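PaxB (Photorhabdus luminescens, PDB 6EK4) is probably one component of a two-component alpha-helical pore-forming toxin related to YaxAB, assembling with its partner into membrane pores. Local coordinates at residues Y14-N28 and F339-S353. Residues are numbered along the deposited sequence; the frame is centred on the assembly and turned at random.
Sequences YPEINVKTLSQAVKN and FLDDLALQYHSMLLS
Packing between the N- and C-terminal ends of the chain, centred on Gln346 and Val19, closes part of the elongated, all-helical body of this alpha-helical pore-forming toxin: the extended N-terminal lead and first turns of helix 19-35 pack on the last turns of helix 326-348 and the C-terminal tail. The short helical segments cross at -44°, with helices 42-73 and 247-321 packing against the pair. At the start of helix 19-35, where Asn18 OD1 is the N-cap, weakly accepting from Lys20 N and Thr21 N, the Gln346 amide bonds the backbone through both its N and its O. NE2 gives a nearly straight bond to Ile17 O (3.0 Å), with a second to Asp342 OD1 from above the carboxylate plane, while OE1 accepts from Val19 N, which is tilted from the carbonyl plane; this should set the rotation of the amide. Val19 lays CG2 over the centre of the Tyr347 ring, 3.8 Å from its centroid, in a CH-pi contact, and Met350 CE closes on the same methyl. Farther toward the N-terminus, the edge of Tyr14 meets the face of Phe339, and Phe312 touches both rings; Ile17 CD1 lies at the edge of Phe339. At the other end, Gln24 bends at CB-CG (chi2 64°), bringing its amide to the C-terminus: OE1 accepts Ser353 N on a lone pair at 3.0 Å, and NE2, which also donates to Asn28 OD1, makes a weak bond to Ser353 OXT at 2.8 Å.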
# COMPACT_ATOMS: atom_id res chain seq x y z
N TYR A 14 -0.10 24.84 -20.93
CA TYR A 14 0.10 23.39 -20.92
C TYR A 14 0.17 22.87 -19.48
O TYR A 14 0.67 23.58 -18.60
CB TYR A 14 1.38 23.00 -21.67
CG TYR A 14 1.47 23.46 -23.11
CD1 TYR A 14 0.34 23.57 -23.92
CD2 TYR A 14 2.71 23.75 -23.69
CE1 TYR A 14 0.43 23.98 -25.24
CE2 TYR A 14 2.81 24.15 -25.01
CZ TYR A 14 1.67 24.27 -25.78
OH TYR A 14 1.77 24.67 -27.10
N PRO A 15 -0.33 21.65 -19.24
CA PRO A 15 -0.23 21.07 -17.89
C PRO A 15 1.21 20.72 -17.49
O PRO A 15 2.00 20.30 -18.33
CB PRO A 15 -1.06 19.78 -17.99
CG PRO A 15 -1.88 19.92 -19.22
CD PRO A 15 -1.09 20.78 -20.15
N GLU A 16 1.53 20.90 -16.21
CA GLU A 16 2.82 20.46 -15.67
C GLU A 16 2.69 18.98 -15.29
O GLU A 16 1.92 18.64 -14.40
CB GLU A 16 3.23 21.30 -14.46
CG GLU A 16 4.65 21.06 -13.95
CD GLU A 16 5.73 21.69 -14.83
OE1 GLU A 16 6.92 21.63 -14.43
OE2 GLU A 16 5.42 22.24 -15.90
N ILE A 17 3.45 18.13 -15.97
CA ILE A 17 3.36 16.68 -15.79
C ILE A 17 4.68 16.13 -15.25
O ILE A 17 5.75 16.44 -15.77
CB ILE A 17 3.02 15.97 -17.12
CG1 ILE A 17 1.84 16.66 -17.81
CG2 ILE A 17 2.69 14.50 -16.87
CD1 ILE A 17 1.41 16.03 -19.11
N ASN A 18 4.58 15.33 -14.19
CA ASN A 18 5.72 14.62 -13.63
C ASN A 18 5.60 13.13 -13.96
O ASN A 18 4.83 12.40 -13.33
CB ASN A 18 5.79 14.83 -12.11
CG ASN A 18 7.13 14.44 -11.51
OD1 ASN A 18 7.83 13.57 -12.04
ND2 ASN A 18 7.49 15.06 -10.40
N VAL A 19 6.34 12.69 -14.97
CA VAL A 19 6.30 11.29 -15.41
C VAL A 19 7.01 10.33 -14.45
O VAL A 19 6.79 9.12 -14.50
CB VAL A 19 6.88 11.11 -16.84
CG1 VAL A 19 5.98 11.79 -17.86
CG2 VAL A 19 8.31 11.63 -16.94
N LYS A 20 7.86 10.87 -13.57
CA LYS A 20 8.49 10.07 -12.51
C LYS A 20 7.44 9.64 -11.48
O LYS A 20 7.39 8.48 -11.08
CB LYS A 20 9.61 10.85 -11.82
CG LYS A 20 10.50 9.99 -10.93
CD LYS A 20 11.53 10.83 -10.19
CE LYS A 20 12.49 9.95 -9.40
NZ LYS A 20 13.28 10.73 -8.41
N THR A 21 6.60 10.59 -11.07
CA THR A 21 5.49 10.31 -10.17
C THR A 21 4.52 9.30 -10.79
O THR A 21 3.94 8.47 -10.09
CB THR A 21 4.72 11.60 -9.81
OG1 THR A 21 5.63 12.53 -9.20
CG2 THR A 21 3.57 11.32 -8.85
N LEU A 22 4.36 9.38 -12.11
CA LEU A 22 3.51 8.45 -12.86
C LEU A 22 4.13 7.05 -12.86
O LEU A 22 3.46 6.08 -12.50
CB LEU A 22 3.32 8.94 -14.30
CG LEU A 22 2.11 8.42 -15.10
CD1 LEU A 22 1.98 9.19 -16.40
CD2 LEU A 22 2.20 6.92 -15.37
N SER A 23 5.39 6.96 -13.26
CA SER A 23 6.08 5.67 -13.40
C SER A 23 6.39 5.01 -12.06
O SER A 23 6.34 3.78 -11.95
CB SER A 23 7.37 5.84 -14.20
OG SER A 23 7.09 6.24 -15.53
N GLN A 24 6.72 5.81 -11.04
CA GLN A 24 6.99 5.29 -9.70
C GLN A 24 5.73 4.69 -9.08
O GLN A 24 5.80 3.70 -8.37
CB GLN A 24 7.56 6.39 -8.80
CG GLN A 24 7.98 5.93 -7.41
CD GLN A 24 9.13 4.93 -7.44
OE1 GLN A 24 10.19 5.22 -7.99
NE2 GLN A 24 8.92 3.76 -6.85
N ALA A 25 4.58 5.31 -9.36
CA ALA A 25 3.30 4.80 -8.88
C ALA A 25 2.96 3.46 -9.52
O ALA A 25 2.42 2.57 -8.85
CB ALA A 25 2.19 5.81 -9.14
N VAL A 26 3.27 3.32 -10.80
CA VAL A 26 3.10 2.05 -11.52
C VAL A 26 4.03 0.98 -10.94
O VAL A 26 3.64 -0.18 -10.79
CB VAL A 26 3.35 2.22 -13.04
CG1 VAL A 26 3.36 0.88 -13.75
CG2 VAL A 26 2.30 3.13 -13.66
N LYS A 27 5.26 1.38 -10.62
CA LYS A 27 6.24 0.50 -9.99
C LYS A 27 5.76 0.04 -8.61
O LYS A 27 5.92 -1.13 -8.24
CB LYS A 27 7.59 1.22 -9.87
CG LYS A 27 8.71 0.43 -9.20
CD LYS A 27 9.13 -0.77 -10.03
CE LYS A 27 10.42 -1.39 -9.49
NZ LYS A 27 10.89 -2.51 -10.34
N ASN A 28 5.17 0.96 -7.85
CA ASN A 28 4.66 0.65 -6.51
C ASN A 28 3.43 -0.26 -6.53
O ASN A 28 3.25 -1.07 -5.62
CB ASN A 28 4.31 1.94 -5.75
CG ASN A 28 5.54 2.79 -5.44
OD1 ASN A 28 6.66 2.28 -5.38
ND2 ASN A 28 5.32 4.08 -5.23
N PHE A 339 7.94 21.30 -24.83
CA PHE A 339 7.17 20.53 -23.85
C PHE A 339 7.53 19.05 -23.90
O PHE A 339 7.66 18.40 -22.86
CB PHE A 339 5.68 20.73 -24.09
CG PHE A 339 4.81 19.93 -23.16
CD1 PHE A 339 4.59 20.36 -21.86
CD2 PHE A 339 4.20 18.75 -23.58
CE1 PHE A 339 3.79 19.63 -20.99
CE2 PHE A 339 3.40 18.02 -22.72
CZ PHE A 339 3.19 18.46 -21.43
N LEU A 340 7.68 18.52 -25.11
CA LEU A 340 8.07 17.11 -25.30
C LEU A 340 9.53 16.89 -24.92
O LEU A 340 9.87 15.84 -24.37
CB LEU A 340 7.82 16.67 -26.74
CG LEU A 340 6.35 16.63 -27.19
CD1 LEU A 340 6.26 16.44 -28.70
CD2 LEU A 340 5.59 15.53 -26.47
N ASP A 341 10.39 17.86 -25.23
CA ASP A 341 11.81 17.81 -24.85
C ASP A 341 11.96 17.70 -23.33
O ASP A 341 12.87 17.03 -22.84
CB ASP A 341 12.55 19.06 -25.33
CG ASP A 341 12.69 19.12 -26.85
OD1 ASP A 341 12.41 18.11 -27.53
OD2 ASP A 341 13.08 20.19 -27.36
N ASP A 342 11.07 18.36 -22.60
CA ASP A 342 11.04 18.29 -21.14
C ASP A 342 10.64 16.90 -20.65
O ASP A 342 11.24 16.38 -19.72
CB ASP A 342 10.07 19.34 -20.57
CG ASP A 342 9.91 19.23 -19.07
OD1 ASP A 342 8.78 18.96 -18.61
OD2 ASP A 342 10.91 19.40 -18.34
N LEU A 343 9.62 16.31 -21.28
CA LEU A 343 9.16 14.97 -20.91
C LEU A 343 10.24 13.92 -21.17
O LEU A 343 10.41 12.99 -20.38
CB LEU A 343 7.88 14.60 -21.66
CG LEU A 343 6.62 15.40 -21.30
CD1 LEU A 343 5.46 14.97 -22.19
CD2 LEU A 343 6.26 15.24 -19.83
N ALA A 344 10.96 14.06 -22.28
CA ALA A 344 12.08 13.18 -22.60
C ALA A 344 13.22 13.37 -21.59
O ALA A 344 13.89 12.40 -21.22
CB ALA A 344 12.58 13.45 -24.01
N LEU A 345 13.43 14.61 -21.15
CA LEU A 345 14.44 14.92 -20.14
C LEU A 345 14.14 14.23 -18.80
O LEU A 345 15.07 13.82 -18.10
CB LEU A 345 14.55 16.43 -19.93
CG LEU A 345 15.56 16.96 -18.91
CD1 LEU A 345 16.98 16.62 -19.32
CD2 LEU A 345 15.39 18.46 -18.74
N GLN A 346 12.86 14.11 -18.47
CA GLN A 346 12.45 13.42 -17.24
C GLN A 346 12.69 11.92 -17.34
O GLN A 346 13.25 11.32 -16.43
CB GLN A 346 10.97 13.68 -16.95
CG GLN A 346 10.66 15.13 -16.59
CD GLN A 346 9.21 15.33 -16.22
OE1 GLN A 346 8.65 14.58 -15.41
NE2 GLN A 346 8.58 16.35 -16.79
N TYR A 347 12.26 11.32 -18.46
CA TYR A 347 12.47 9.89 -18.70
C TYR A 347 13.95 9.52 -18.78
O TYR A 347 14.37 8.49 -18.25
CB TYR A 347 11.77 9.43 -19.99
CG TYR A 347 10.27 9.29 -19.87
CD1 TYR A 347 9.70 8.44 -18.92
CD2 TYR A 347 9.41 9.99 -20.71
CE1 TYR A 347 8.33 8.30 -18.81
CE2 TYR A 347 8.03 9.86 -20.60
CZ TYR A 347 7.50 9.01 -19.65
OH TYR A 347 6.14 8.87 -19.54
N HIS A 348 14.74 10.37 -19.44
CA HIS A 348 16.17 10.14 -19.59
C HIS A 348 16.91 10.06 -18.25
O HIS A 348 17.76 9.20 -18.06
CB HIS A 348 16.79 11.24 -20.47
CG HIS A 348 18.29 11.16 -20.56
ND1 HIS A 348 18.94 10.24 -21.36
CD2 HIS A 348 19.26 11.89 -19.97
CE1 HIS A 348 20.24 10.41 -21.24
NE2 HIS A 348 20.46 11.41 -20.41
N SER A 349 16.56 10.96 -17.33
CA SER A 349 17.24 11.05 -16.03
C SER A 349 16.41 10.47 -14.88
O SER A 349 16.57 10.87 -13.73
CB SER A 349 17.58 12.52 -15.74
OG SER A 349 16.40 13.30 -15.61
N MET A 350 15.53 9.51 -15.19
CA MET A 350 14.64 8.94 -14.19
C MET A 350 15.35 7.88 -13.35
O MET A 350 15.96 6.96 -13.90
CB MET A 350 13.40 8.33 -14.86
CG MET A 350 12.28 8.00 -13.88
SD MET A 350 10.75 7.49 -14.69
CE MET A 350 10.20 9.05 -15.38
N LEU A 351 15.26 8.03 -12.03
CA LEU A 351 15.79 7.05 -11.08
C LEU A 351 14.66 6.55 -10.18
O LEU A 351 14.26 7.23 -9.24
CB LEU A 351 16.89 7.68 -10.21
CG LEU A 351 18.33 7.69 -10.76
CD1 LEU A 351 18.42 8.39 -12.10
CD2 LEU A 351 19.26 8.33 -9.74
N LEU A 352 14.14 5.36 -10.49
CA LEU A 352 13.05 4.77 -9.72
C LEU A 352 13.57 3.99 -8.51
O LEU A 352 14.78 3.77 -8.37
CB LEU A 352 12.20 3.84 -10.60
CG LEU A 352 11.53 4.49 -11.82
CD1 LEU A 352 10.78 3.43 -12.62
CD2 LEU A 352 10.59 5.61 -11.40
N SER A 353 12.65 3.57 -7.64
CA SER A 353 13.00 2.78 -6.46
C SER A 353 11.78 2.05 -5.90
O SER A 353 11.59 0.86 -6.15
CB SER A 353 13.62 3.68 -5.38
OG SER A 353 12.76 4.76 -5.06
OXT SER A 353 10.95 2.63 -5.20
O HOH W 1 5.25 7.73 -17.26